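Capsid protein (Turnip yellow mosaic virus, PDB 2FZ2) self-assembles as 180 copies into a T=3 icosahedral capsid that encloses the single-stranded RNA genome of the virus. Local coordinates at residues E72-T77 and C132-M137. Numbering follows the deposited sequence.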
loop_
_atom_site.group_PDB
_atom_site.type_symbol
_atom_site.label_atom_id
_atom_site.label_comp_id
_atom_site.label_asym_id
_atom_site.label_seq_id
_atom_site.Cartn_x
_atom_site.Cartn_y
_atom_site.Cartn_z
ATOM N N GLU D 72 -39.109 -101.761 -39.297
ATOM C CA GLU D 72 -38.314 -100.570 -39.608
ATOM C C GLU D 72 -38.266 -100.244 -41.105
ATOM O O GLU D 72 -38.299 -99.070 -41.498
ATOM C CB GLU D 72 -36.887 -100.711 -39.055
ATOM C CG GLU D 72 -36.354 -99.461 -38.331
ATOM C CD GLU D 72 -36.979 -99.245 -36.944
ATOM O OE1 GLU D 72 -38.135 -99.683 -36.715
ATOM O OE2 GLU D 72 -36.308 -98.630 -36.079
ATOM N N SER D 73 -38.188 -101.277 -41.937
ATOM C CA SER D 73 -38.152 -101.096 -43.380
ATOM C C SER D 73 -38.626 -102.380 -44.042
ATOM O O SER D 73 -38.389 -103.480 -43.541
ATOM C CB SER D 73 -36.736 -100.739 -43.847
ATOM O OG SER D 73 -35.755 -101.629 -43.327
ATOM N N LEU D 74 -39.296 -102.248 -45.176
ATOM C CA LEU D 74 -39.810 -103.428 -45.844
ATOM C C LEU D 74 -40.011 -103.193 -47.326
ATOM O O LEU D 74 -40.509 -102.146 -47.728
ATOM C CB LEU D 74 -41.145 -103.819 -45.216
ATOM C CG LEU D 74 -42.014 -104.739 -46.059
ATOM C CD1 LEU D 74 -41.351 -106.096 -46.074
ATOM C CD2 LEU D 74 -43.427 -104.833 -45.504
ATOM N N TRP D 75 -39.631 -104.172 -48.133
ATOM C CA TRP D 75 -39.812 -104.060 -49.564
ATOM C C TRP D 75 -39.872 -105.443 -50.152
ATOM O O TRP D 75 -39.625 -106.429 -49.473
ATOM C CB TRP D 75 -38.658 -103.301 -50.208
ATOM C CG TRP D 75 -37.376 -104.062 -50.178
ATOM C CD1 TRP D 75 -36.931 -104.970 -51.098
ATOM C CD2 TRP D 75 -36.383 -104.013 -49.154
ATOM N NE1 TRP D 75 -35.718 -105.491 -50.707
ATOM C CE2 TRP D 75 -35.363 -104.919 -49.515
ATOM C CE3 TRP D 75 -36.257 -103.290 -47.962
ATOM C CZ2 TRP D 75 -34.237 -105.118 -48.728
ATOM C CZ3 TRP D 75 -35.136 -103.489 -47.178
ATOM C CH2 TRP D 75 -34.142 -104.395 -47.564
ATOM N N VAL D 76 -40.192 -105.502 -51.433
ATOM C CA VAL D 76 -40.279 -106.764 -52.129
ATOM C C VAL D 76 -39.389 -106.669 -53.351
ATOM O O VAL D 76 -39.308 -105.626 -54.006
ATOM C CB VAL D 76 -41.704 -107.031 -52.585
ATOM C CG1 VAL D 76 -42.258 -105.779 -53.241
ATOM C CG2 VAL D 76 -41.740 -108.211 -53.544
ATOM N N THR D 77 -38.721 -107.768 -53.659
ATOM C CA THR D 77 -37.836 -107.803 -54.798
ATOM C C THR D 77 -38.251 -108.838 -55.823
ATOM O O THR D 77 -38.666 -109.950 -55.483
ATOM C CB THR D 77 -36.417 -108.175 -54.398
ATOM O OG1 THR D 77 -36.069 -107.591 -53.130
ATOM C CG2 THR D 77 -35.477 -107.745 -55.482
ATOM N N CYS D 132 -42.153 -100.881 -49.437
ATOM C CA CYS D 132 -43.494 -100.798 -48.913
ATOM C C CYS D 132 -43.481 -99.476 -48.163
ATOM O O CYS D 132 -42.507 -99.144 -47.484
ATOM C CB CYS D 132 -43.794 -101.922 -47.930
ATOM S SG CYS D 132 -45.351 -101.613 -47.062
ATOM N N PRO D 133 -44.543 -98.686 -48.303
ATOM C CA PRO D 133 -44.667 -97.387 -47.639
ATOM C C PRO D 133 -45.309 -97.497 -46.259
ATOM O O PRO D 133 -46.479 -97.152 -46.077
ATOM C CB PRO D 133 -45.534 -96.583 -48.595
ATOM C CG PRO D 133 -46.107 -97.601 -49.575
ATOM C CD PRO D 133 -45.699 -98.963 -49.158
ATOM N N LEU D 134 -44.539 -97.977 -45.288
ATOM C CA LEU D 134 -45.032 -98.142 -43.927
ATOM C C LEU D 134 -45.589 -96.815 -43.440
ATOM O O LEU D 134 -46.359 -96.748 -42.477
ATOM C CB LEU D 134 -43.892 -98.588 -43.007
ATOM C CG LEU D 134 -42.879 -99.663 -43.436
ATOM C CD1 LEU D 134 -43.629 -100.884 -43.944
ATOM C CD2 LEU D 134 -41.919 -99.088 -44.496
ATOM N N GLU D 135 -45.161 -95.759 -44.123
ATOM C CA GLU D 135 -45.566 -94.388 -43.840
ATOM C C GLU D 135 -47.096 -94.386 -43.809
ATOM O O GLU D 135 -47.727 -93.745 -42.964
ATOM C CB GLU D 135 -45.008 -93.459 -44.947
ATOM C CG GLU D 135 -43.437 -93.361 -45.001
ATOM C CD GLU D 135 -42.727 -94.477 -45.836
ATOM O OE1 GLU D 135 -43.296 -94.925 -46.857
ATOM O OE2 GLU D 135 -41.592 -94.901 -45.474
ATOM N N MET D 136 -47.682 -95.164 -44.712
ATOM C CA MET D 136 -49.122 -95.259 -44.817
ATOM C C MET D 136 -49.651 -96.663 -44.542
ATOM O O MET D 136 -50.583 -97.150 -45.194
ATOM C CB MET D 136 -49.558 -94.770 -46.198
ATOM C CG MET D 136 -49.342 -95.744 -47.356
ATOM S SD MET D 136 -49.450 -94.875 -48.962
ATOM C CE MET D 136 -48.213 -93.629 -48.678
ATOM N N MET D 137 -49.042 -97.310 -43.563
ATOM C CA MET D 137 -49.451 -98.645 -43.168
ATOM C C MET D 137 -49.333 -98.732 -41.672
ATOM O O MET D 137 -49.040 -97.741 -40.987
ATOM C CB MET D 137 -48.547 -99.708 -43.763
ATOM C CG MET D 137 -48.582 -99.781 -45.242
ATOM S SD MET D 137 -49.561 -101.155 -45.725
ATOM C CE MET D 137 -50.130 -100.577 -47.351
#
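Leu74 and Cys132 meet with matching first torsions: CG of Leu74 is anti to its backbone N (chi1 162°), and SG of Cys132 is likewise anti to its own N. The leucine torsion sets CG 3.8 Å from CB of Cys132. CD2 of Leu74 packs on the same CB and lies 4.1 Å from SG of Cys132, so the thiol takes part in the packing at van der Waals range. Leu134 approaches the other end of the leucine side chain, its CD1 sitting 4.0 Å from CB of Leu74. Its second methyl is directed at the backbone of 72-77, with CD2 4.2 Å from N of Leu74. Alongside these apolar contacts, one backbone hydrogen bond joins N of Cys132 to O of Leu74 at 2.7 Å. It is nearly straight at the hydrogen (165°), and the donor is tilted only 19° from the carbonyl plane. This bond follows the antiparallel pairing of strands 66-80 and 128-131, in which Val76 bonds to Val130. Beyond Cys132 the chains diverge: CA atoms are 5.0 Å apart between Trp75 and Cys132 but 7.5 Å apart between Ser73 and Leu134, where the 3-10 segment 134-135 begins. Across the fold, Trp95 of strand 89-97 touches both Leu74 and Cys132, which places their pair in the interior between the two facing sheets of the jelly-roll beta sandwich, the fold of icosahedral plant virus coat proteins such as this one. Chemically, the contact combines a single polar link with aliphatic and sulfur packing; the hydrogen bond satisfies the carbonyl of Leu74 as the paired strand gives way to loop, while the methyls of Leu134 keep the side-chain contact where the backbones are further apart.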